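Local coordinates for cell cycle serine/threonine-protein kinase CDC5/MSD2 (Saccharomyces cerevisiae, PDB 6MF4) that phosphorylates serine and threonine residues of proteins as a polo-like kinase required for mitotic exit, and is represented here by its phosphoprotein-recognising polo-box domain, at residues I142-D145 and G149-A152; S153-L156 and K160-E163; L237-S242 and S247-L252; G259-P262 and N268-E271. All coordinates share one frame; numbering follows the deposited sequence.

Two contacts lie in each polo box, in series along the chain. Contacts 1 and 2 belong to polo box 1 and share strand 149-156: contact 1 joins its first half to strand 138-145, and contact 2 ties its second half to the loop leading into helix 165-178, with centres about 15 Å apart. Contacts 3 and 4 belong to polo box 2, their centres about 11 Å apart, and pack directly on each other, Ile-261 CG2 lying 3.6 Å from Tyr-240 CG. The centres of contacts 1 and 3 are about 30 Å apart, on opposite sides of the chain's centre. Each polo box has its own antiparallel sheet, and helix 56-82 packs against both.

Contact 1: I142-D145 and G149-A152; sequences ISYD and GWVA
Ser-143 and Val-151 face each other as an antiparallel hydrogen-bonded pair. The bond from Ser-143 N to Val-151 O is 3.0 Å long and that from Val-151 N to Ser-143 O is 2.9 Å, and both are nearly straight. Nearer the turn, Asp-145 N bonds to Gly-149 O and Gly-149 N to Asp-145 O, but each donor stands above the acceptor's carbonyl plane and the bonds are more bent. Gly-149 has a positive phi of 89°, at which a side chain would press on the preceding carbonyl oxygen.

A water bridges Ser-143 OG, at 2.7 Å, and the carbonyl oxygen of Val-151, to which it donates. The short carboxylate of Asp-145 reaches into the turn, where OD2 accepts from the backbone N of Arg-147 and Glu-148.

Val-151 CG1, set between the backbone N and the carbonyl carbon (chi1 58°), lies against Ser-143 OG and Asp-145 CB. Ile-142 CG2 comes within 3.9 Å of Trp-150 CD1. Separately, Ile-142 CG1 meets the small methyl of Ala-152. The Tyr-144 and Trp-150 side chains run side by side, their planes inclined at 46°, and Gly-149 O lies at the tyrosine ring edge. Phe-199 meets the indole edge-to-face, and helix 56-82 packs against it. The whole is a beta hairpin at the end of the six-stranded antiparallel sheet of polo box 1.

Contact 2: S153-L156 and K160-E163; sequences SHYL and KPRE. With ZN (zinc ion), chain C.
The chain turns back between Leu-156 and Lys-160, whose CA atoms are 6.0 Å apart, and although Leu-156 O and Lys-160 N approach to 3.2 Å the angle is too poor for a hydrogen bond. No hydrogen bond joins the segments directly; the contact is carried by Tyr-155 and Pro-161. Pro-161 lays its CG over one face of the Tyr-155 ring in a CH-pi contact, 3.9 Å from the ring centroid and offset toward the rim on the CE1 side. Proline suits this place because its CG and CD hydrogens are held in a rigid ring that can rest on an aromatic face. The tyrosine ring is brought there by a chi1 of -70°, which sets CG beside the backbone N, and it also meets the ring of Phe-139 on the neighbouring strand. A water lies 2.8 Å from Tyr-155 OH, and that water donates a weak bond to Glu-163 OE2.

His-154, with CG anti to the backbone N (chi1 -178°), presents NE2 to a zinc ion at 2.1 Å. Glu-138 and His-194 complete the protein ligands seen around this metal, and Trp-140 packs edge-to-face with the histidine ring.

This is the last strand of the polo box 1 sheet and the connection into helix 165-178. His-154 serves the zinc and Tyr-155 the proline. The connection meets the strand chiefly through van der Waals and CH-pi contact, with little polar bonding.

Contact 3: L237-S242 and S247-L252; sequences LVTYIS and STTYPL
Thr-239 and Thr-249 meet in the middle of a beta hairpin, strands 237-241 and 247-251, that closes one end of the antiparallel sheet of polo box 2. Backbone bonds lace the strands: Val-238 N to Tyr-250 O and Tyr-250 N to Val-238 O, both 2.9 Å, and then Tyr-240 N to Thr-248 O at 2.8 Å, answered by Thr-248 N to Tyr-240 O at 3.0 Å.

The tightly packed part is the buried inner strand 237-241, above all its Leu-237 and Val-238 end. Val-238 CG1 lies 3.9 Å from Leu-252 CA, and this beta-branched side chain fills the angle where strand 247-251 passes into helix 252-258, with Val-255 of that helix also against it. Leu-237 CD2 lies 4.0 Å from Pro-251 CA; this proline sits at the N-cap position, where its lack of an N-H costs little. Tyr-240, with CG anti to the backbone N (chi1 173°), carries its ring away from strand 247-251, and its hydroxyl bonds to His-227. The threonine pair is equally close. Matching first torsions (chi1 -64° and -62°) set each OG1 beside its own backbone N, and Thr-239 OG1 and Thr-249 OG1 are hydrogen-bonded at 2.7 Å. Thr-249 OG1 also bonds to His-95 ND1.

Strand 247-251 is outermost in the sheet, and Ser-247, Thr-248 and Tyr-250 are partly exposed. Hydroxyl-bearing residues suit such a margin, since they can bond to protein or to water. At its start Ser-247 OG makes a close polar-apolar touch, 3.5 Å from the methyl CG2 of Thr-239.

Contact 4: G259-P262 and N268-E271; sequences GEIP and NFRE
Phe-269 has its CB pointing toward the loop 259-262, and CG anti to the backbone N (chi1 168°) sets the ring beside Ile-261, whose CG1 stands anti to the carbonyl carbon (chi1 -56°) and presents CD1 to it. The two side chains cross at about a right angle, and the closest approach is 3.9 Å, from Ile-261 CD1 to Phe-269 CD1. The methyl comes in obliquely, nearest the CD1 atom.

Backbone atoms of the loop make up the rest. Glu-260 CA packs 4.2 Å from Phe-269 CB, and Gly-259 O approaches Phe-269 CD2 at 4.3 Å. Gly-259, just after helix 252-258, breaks from helical angles with a positive phi of 97°, a conformation that glycine adopts readily because it has no side chain to strike the preceding carbonyl oxygen. The CB of Glu-260 points away from the phenylalanine, as suits a charged residue beside an apolar contact. Phe-269 opens helix 269-283, following Asn-268 at the N-cap position, whose side chain makes no capping bond.

The ring is buried further by helix 252-258, where Leu-252, Val-255 and Leu-256 lie against it. The next residue, Arg-270, carries its side chain away and forms a salt bridge with Glu-77 of helix 56-82.

No hydrogen bond crosses between the segments, and the buried N of Ile-261 finds no partner in the model. The joint between the helix exit and the start of the last helix of polo box 2 therefore rests on apolar packing, a large flat side chain and a branched one meeting where the connection between the two helices folds back.

Contact 1: I142-D145 and G149-A152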
# COMPACT_ATOMS: atom_id res chain seq x y z
N ILE A 142 6.88 11.35 -9.60
CA ILE A 142 6.25 10.22 -10.26
C ILE A 142 5.05 10.69 -11.08
O ILE A 142 4.13 11.31 -10.56
CB ILE A 142 5.80 9.16 -9.25
CG1 ILE A 142 6.99 8.70 -8.40
CG2 ILE A 142 5.18 7.97 -9.96
CD1 ILE A 142 6.61 8.07 -7.10
N SER A 143 5.07 10.37 -12.37
CA SER A 143 4.03 10.80 -13.29
C SER A 143 3.61 9.67 -14.21
O SER A 143 4.19 8.58 -14.17
CB SER A 143 4.53 11.99 -14.12
OG SER A 143 5.72 11.64 -14.80
N TYR A 144 2.61 9.92 -15.04
CA TYR A 144 2.09 8.88 -15.92
C TYR A 144 2.98 8.66 -17.14
O TYR A 144 3.66 9.57 -17.60
CB TYR A 144 0.67 9.22 -16.37
CG TYR A 144 -0.37 9.07 -15.27
CD1 TYR A 144 -0.40 7.95 -14.45
CD2 TYR A 144 -1.32 10.07 -15.05
CE1 TYR A 144 -1.35 7.82 -13.45
CE2 TYR A 144 -2.26 9.95 -14.05
CZ TYR A 144 -2.27 8.83 -13.25
OH TYR A 144 -3.23 8.72 -12.27
N ASP A 145 2.95 7.43 -17.63
CA ASP A 145 3.76 7.01 -18.76
C ASP A 145 2.93 6.09 -19.64
O ASP A 145 2.25 5.19 -19.14
CB ASP A 145 5.02 6.29 -18.28
CG ASP A 145 5.89 5.81 -19.42
OD1 ASP A 145 6.57 6.66 -20.04
OD2 ASP A 145 5.91 4.59 -19.69
N GLY A 149 2.94 2.90 -17.30
CA GLY A 149 1.93 3.35 -16.36
C GLY A 149 2.43 4.51 -15.52
O GLY A 149 1.92 5.62 -15.61
N TRP A 150 3.44 4.23 -14.69
CA TRP A 150 4.11 5.26 -13.90
C TRP A 150 5.59 5.31 -14.28
O TRP A 150 6.20 4.28 -14.55
CB TRP A 150 4.01 4.99 -12.40
CG TRP A 150 2.63 5.02 -11.82
CD1 TRP A 150 2.00 6.09 -11.24
CD2 TRP A 150 1.72 3.92 -11.74
NE1 TRP A 150 0.75 5.72 -10.82
CE2 TRP A 150 0.55 4.40 -11.11
CE3 TRP A 150 1.77 2.59 -12.15
CZ2 TRP A 150 -0.55 3.58 -10.87
CZ3 TRP A 150 0.68 1.78 -11.91
CH2 TRP A 150 -0.47 2.28 -11.28
N VAL A 151 6.15 6.51 -14.27
CA VAL A 151 7.59 6.68 -14.41
C VAL A 151 8.07 7.62 -13.31
O VAL A 151 7.37 8.56 -12.94
CB VAL A 151 7.98 7.23 -15.80
CG1 VAL A 151 7.30 8.57 -16.06
CG2 VAL A 151 9.50 7.36 -15.92
N ALA A 152 9.26 7.34 -12.79
CA ALA A 152 9.82 8.11 -11.69
C ALA A 152 11.12 8.79 -12.12
O ALA A 152 11.96 8.18 -12.79
CB ALA A 152 10.06 7.22 -10.48
O HOH W 1 8.12 11.58 -13.63

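Contact 2: S153-L156 and K160-E163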
# COMPACT_ATOMS: atom_id res chain seq x y z
N SER A 153 11.26 10.05 -11.72
CA SER A 153 12.47 10.83 -11.96
C SER A 153 13.13 11.22 -10.64
O SER A 153 12.47 11.72 -9.73
CB SER A 153 12.16 12.08 -12.78
OG SER A 153 11.87 11.74 -14.12
N HIS A 154 14.43 10.99 -10.56
CA HIS A 154 15.24 11.20 -9.36
C HIS A 154 15.72 12.65 -9.26
O HIS A 154 16.35 13.16 -10.20
CB HIS A 154 16.42 10.23 -9.40
CG HIS A 154 17.33 10.29 -8.21
ND1 HIS A 154 18.14 11.36 -7.95
CD2 HIS A 154 17.58 9.37 -7.24
CE1 HIS A 154 18.85 11.12 -6.85
NE2 HIS A 154 18.53 9.92 -6.41
N TYR A 155 15.44 13.31 -8.14
CA TYR A 155 15.88 14.69 -7.92
C TYR A 155 16.48 14.92 -6.53
O TYR A 155 16.25 14.13 -5.61
CB TYR A 155 14.71 15.67 -8.10
CG TYR A 155 14.24 15.81 -9.52
CD1 TYR A 155 14.98 16.53 -10.44
CD2 TYR A 155 13.06 15.23 -9.93
CE1 TYR A 155 14.55 16.67 -11.75
CE2 TYR A 155 12.62 15.36 -11.23
CZ TYR A 155 13.37 16.08 -12.13
OH TYR A 155 12.93 16.21 -13.43
N LEU A 156 17.24 16.00 -6.41
CA LEU A 156 17.73 16.49 -5.13
C LEU A 156 16.97 17.75 -4.75
O LEU A 156 16.73 18.62 -5.59
CB LEU A 156 19.23 16.79 -5.20
CG LEU A 156 20.14 15.69 -5.73
CD1 LEU A 156 21.59 16.17 -5.73
CD2 LEU A 156 20.00 14.42 -4.92
N LYS A 160 16.41 21.54 -6.92
CA LYS A 160 15.00 21.43 -7.26
C LYS A 160 14.71 22.08 -8.61
O LYS A 160 15.07 23.23 -8.83
CB LYS A 160 14.15 22.07 -6.15
CG LYS A 160 12.88 22.76 -6.59
CD LYS A 160 12.33 23.63 -5.47
CE LYS A 160 12.68 25.09 -5.72
NZ LYS A 160 12.03 26.02 -4.76
N PRO A 161 14.05 21.34 -9.52
CA PRO A 161 13.64 21.99 -10.77
C PRO A 161 12.50 22.96 -10.55
O PRO A 161 11.55 22.68 -9.81
CB PRO A 161 13.22 20.81 -11.66
CG PRO A 161 12.84 19.75 -10.72
CD PRO A 161 13.72 19.90 -9.52
N ARG A 162 12.61 24.12 -11.19
CA ARG A 162 11.62 25.19 -11.08
C ARG A 162 10.19 24.74 -11.35
O ARG A 162 9.25 25.23 -10.71
CB ARG A 162 12.00 26.32 -12.05
CG ARG A 162 12.39 25.87 -13.44
CD ARG A 162 13.32 26.86 -14.13
NE ARG A 162 13.32 26.65 -15.57
CZ ARG A 162 13.97 27.41 -16.45
NH1 ARG A 162 13.90 27.12 -17.74
NH2 ARG A 162 14.68 28.46 -16.04
N GLU A 163 9.99 23.80 -12.27
CA GLU A 163 8.64 23.37 -12.61
C GLU A 163 8.03 22.47 -11.53
O GLU A 163 6.85 22.12 -11.62
CB GLU A 163 8.60 22.67 -13.97
CG GLU A 163 9.28 21.31 -14.05
CD GLU A 163 10.77 21.40 -14.37
OE1 GLU A 163 11.36 22.50 -14.25
OE2 GLU A 163 11.34 20.36 -14.76
ZN ZN C . 19.14 8.64 -4.88
O HOH W 2 14.04 18.18 -15.01

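Contact 3: L237-S242 and S247-L252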
# COMPACT_ATOMS: atom_id res chain seq x y z
N LEU A 237 1.31 -13.84 2.45
CA LEU A 237 1.72 -13.35 3.77
C LEU A 237 0.72 -12.34 4.31
O LEU A 237 0.22 -11.50 3.56
CB LEU A 237 3.11 -12.71 3.71
CG LEU A 237 4.30 -13.61 3.37
CD1 LEU A 237 5.53 -12.75 3.15
CD2 LEU A 237 4.55 -14.62 4.48
N VAL A 238 0.44 -12.43 5.60
CA VAL A 238 -0.36 -11.43 6.28
C VAL A 238 0.46 -10.83 7.42
O VAL A 238 1.11 -11.54 8.18
CB VAL A 238 -1.69 -12.01 6.83
CG1 VAL A 238 -1.43 -13.22 7.72
CG2 VAL A 238 -2.48 -10.94 7.57
N THR A 239 0.44 -9.51 7.49
CA THR A 239 1.14 -8.78 8.54
C THR A 239 0.10 -8.11 9.40
O THR A 239 -0.71 -7.32 8.92
CB THR A 239 2.12 -7.74 7.96
OG1 THR A 239 3.14 -8.41 7.22
CG2 THR A 239 2.77 -6.93 9.07
N TYR A 240 0.10 -8.46 10.68
CA TYR A 240 -0.83 -7.85 11.61
C TYR A 240 -0.13 -6.73 12.34
O TYR A 240 1.00 -6.87 12.81
CB TYR A 240 -1.37 -8.88 12.60
CG TYR A 240 -2.20 -8.25 13.69
CD1 TYR A 240 -3.53 -7.92 13.47
CD2 TYR A 240 -1.65 -7.96 14.93
CE1 TYR A 240 -4.29 -7.33 14.46
CE2 TYR A 240 -2.40 -7.38 15.92
CZ TYR A 240 -3.72 -7.06 15.68
OH TYR A 240 -4.46 -6.48 16.68
N ILE A 241 -0.81 -5.59 12.41
CA ILE A 241 -0.32 -4.44 13.13
C ILE A 241 -1.34 -4.12 14.22
O ILE A 241 -2.46 -3.72 13.94
CB ILE A 241 -0.13 -3.23 12.20
CG1 ILE A 241 0.74 -3.59 11.00
CG2 ILE A 241 0.46 -2.06 12.97
CD1 ILE A 241 0.34 -2.89 9.72
N SER A 242 -0.94 -4.32 15.47
CA SER A 242 -1.85 -4.12 16.60
C SER A 242 -2.11 -2.63 16.83
O SER A 242 -1.38 -1.78 16.29
CB SER A 242 -1.27 -4.75 17.86
OG SER A 242 -0.23 -3.95 18.40
N SER A 247 4.10 -5.13 15.19
CA SER A 247 4.00 -5.73 13.87
C SER A 247 4.51 -7.17 13.85
O SER A 247 5.61 -7.45 14.33
CB SER A 247 4.77 -4.89 12.85
OG SER A 247 4.73 -5.48 11.56
N THR A 248 3.70 -8.07 13.30
CA THR A 248 4.07 -9.48 13.19
C THR A 248 3.55 -10.04 11.87
O THR A 248 2.42 -9.79 11.48
CB THR A 248 3.50 -10.29 14.36
OG1 THR A 248 2.14 -9.89 14.60
CG2 THR A 248 4.32 -10.07 15.61
N THR A 249 4.40 -10.80 11.18
CA THR A 249 4.07 -11.34 9.86
C THR A 249 4.02 -12.86 9.89
O THR A 249 4.90 -13.51 10.46
CB THR A 249 5.10 -10.87 8.82
OG1 THR A 249 5.06 -9.44 8.73
CG2 THR A 249 4.81 -11.47 7.44
N TYR A 250 2.98 -13.41 9.27
CA TYR A 250 2.76 -14.85 9.20
C TYR A 250 2.40 -15.29 7.79
O TYR A 250 1.85 -14.49 7.02
CB TYR A 250 1.63 -15.28 10.14
CG TYR A 250 1.78 -14.84 11.57
CD1 TYR A 250 1.31 -13.60 11.99
CD2 TYR A 250 2.37 -15.67 12.52
CE1 TYR A 250 1.43 -13.20 13.30
CE2 TYR A 250 2.50 -15.27 13.83
CZ TYR A 250 2.03 -14.03 14.22
OH TYR A 250 2.16 -13.63 15.53
N PRO A 251 2.69 -16.55 7.44
CA PRO A 251 2.02 -17.12 6.27
C PRO A 251 0.52 -17.11 6.49
O PRO A 251 0.08 -17.48 7.58
CB PRO A 251 2.57 -18.55 6.19
CG PRO A 251 3.87 -18.50 6.94
CD PRO A 251 3.67 -17.49 8.03
N LEU A 252 -0.25 -16.68 5.50
CA LEU A 252 -1.69 -16.57 5.67
C LEU A 252 -2.31 -17.93 6.01
O LEU A 252 -3.20 -18.01 6.85
CB LEU A 252 -2.33 -16.01 4.40
CG LEU A 252 -3.86 -15.91 4.37
CD1 LEU A 252 -4.38 -15.10 5.55
CD2 LEU A 252 -4.33 -15.30 3.06

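Contact 4: G259-P262 and N268-E271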
# COMPACT_ATOMS: atom_id res chain seq x y z
N GLY A 259 -6.82 -19.99 13.05
CA GLY A 259 -8.17 -19.46 13.19
C GLY A 259 -8.23 -17.98 13.51
O GLY A 259 -9.27 -17.34 13.33
N GLU A 260 -7.12 -17.43 13.98
CA GLU A 260 -7.07 -16.04 14.39
C GLU A 260 -5.63 -15.56 14.42
O GLU A 260 -4.70 -16.35 14.30
CB GLU A 260 -7.72 -15.87 15.77
CG GLU A 260 -7.44 -17.03 16.72
CD GLU A 260 -8.04 -16.81 18.10
OE1 GLU A 260 -7.36 -17.17 19.09
OE2 GLU A 260 -9.18 -16.31 18.20
N ILE A 261 -5.44 -14.25 14.57
CA ILE A 261 -4.10 -13.70 14.73
C ILE A 261 -3.57 -14.15 16.09
O ILE A 261 -4.22 -13.92 17.12
CB ILE A 261 -4.08 -12.16 14.65
CG1 ILE A 261 -4.69 -11.66 13.34
CG2 ILE A 261 -2.65 -11.63 14.83
CD1 ILE A 261 -3.86 -11.96 12.09
N PRO A 262 -2.39 -14.80 16.12
CA PRO A 262 -1.78 -15.13 17.41
C PRO A 262 -1.56 -13.90 18.28
O PRO A 262 -1.00 -12.90 17.82
CB PRO A 262 -0.44 -15.75 17.00
CG PRO A 262 -0.71 -16.37 15.69
CD PRO A 262 -1.65 -15.42 15.00
N ASN A 268 -10.69 -10.22 15.32
CA ASN A 268 -11.79 -10.61 14.43
C ASN A 268 -11.29 -10.89 13.01
O ASN A 268 -11.82 -10.38 12.02
CB ASN A 268 -12.85 -9.50 14.42
CG ASN A 268 -13.62 -9.43 15.72
OD1 ASN A 268 -13.70 -10.41 16.47
ND2 ASN A 268 -14.19 -8.27 16.01
N PHE A 269 -10.26 -11.73 12.92
CA PHE A 269 -9.55 -11.94 11.67
C PHE A 269 -10.44 -12.39 10.51
O PHE A 269 -10.30 -11.90 9.39
CB PHE A 269 -8.43 -12.97 11.88
CG PHE A 269 -7.82 -13.48 10.61
CD1 PHE A 269 -6.94 -12.70 9.88
CD2 PHE A 269 -8.13 -14.75 10.15
CE1 PHE A 269 -6.39 -13.17 8.70
CE2 PHE A 269 -7.58 -15.22 8.97
CZ PHE A 269 -6.70 -14.44 8.25
N ARG A 270 -11.37 -13.31 10.76
CA ARG A 270 -12.15 -13.89 9.68
C ARG A 270 -13.07 -12.86 9.02
O ARG A 270 -13.27 -12.88 7.81
CB ARG A 270 -12.98 -15.07 10.18
CG ARG A 270 -13.78 -15.77 9.08
CD ARG A 270 -12.87 -16.35 7.99
NE ARG A 270 -12.92 -15.58 6.74
CZ ARG A 270 -12.32 -15.95 5.61
NH1 ARG A 270 -11.62 -17.07 5.56
NH2 ARG A 270 -12.42 -15.19 4.53
N GLU A 271 -13.62 -11.96 9.82
CA GLU A 271 -14.46 -10.89 9.28
C GLU A 271 -13.60 -9.93 8.47
O GLU A 271 -14.01 -9.46 7.40
CB GLU A 271 -15.18 -10.15 10.40
CG GLU A 271 -15.92 -8.89 9.96
CD GLU A 271 -16.98 -9.16 8.90
OE1 GLU A 271 -17.42 -10.32 8.76
OE2 GLU A 271 -17.38 -8.20 8.20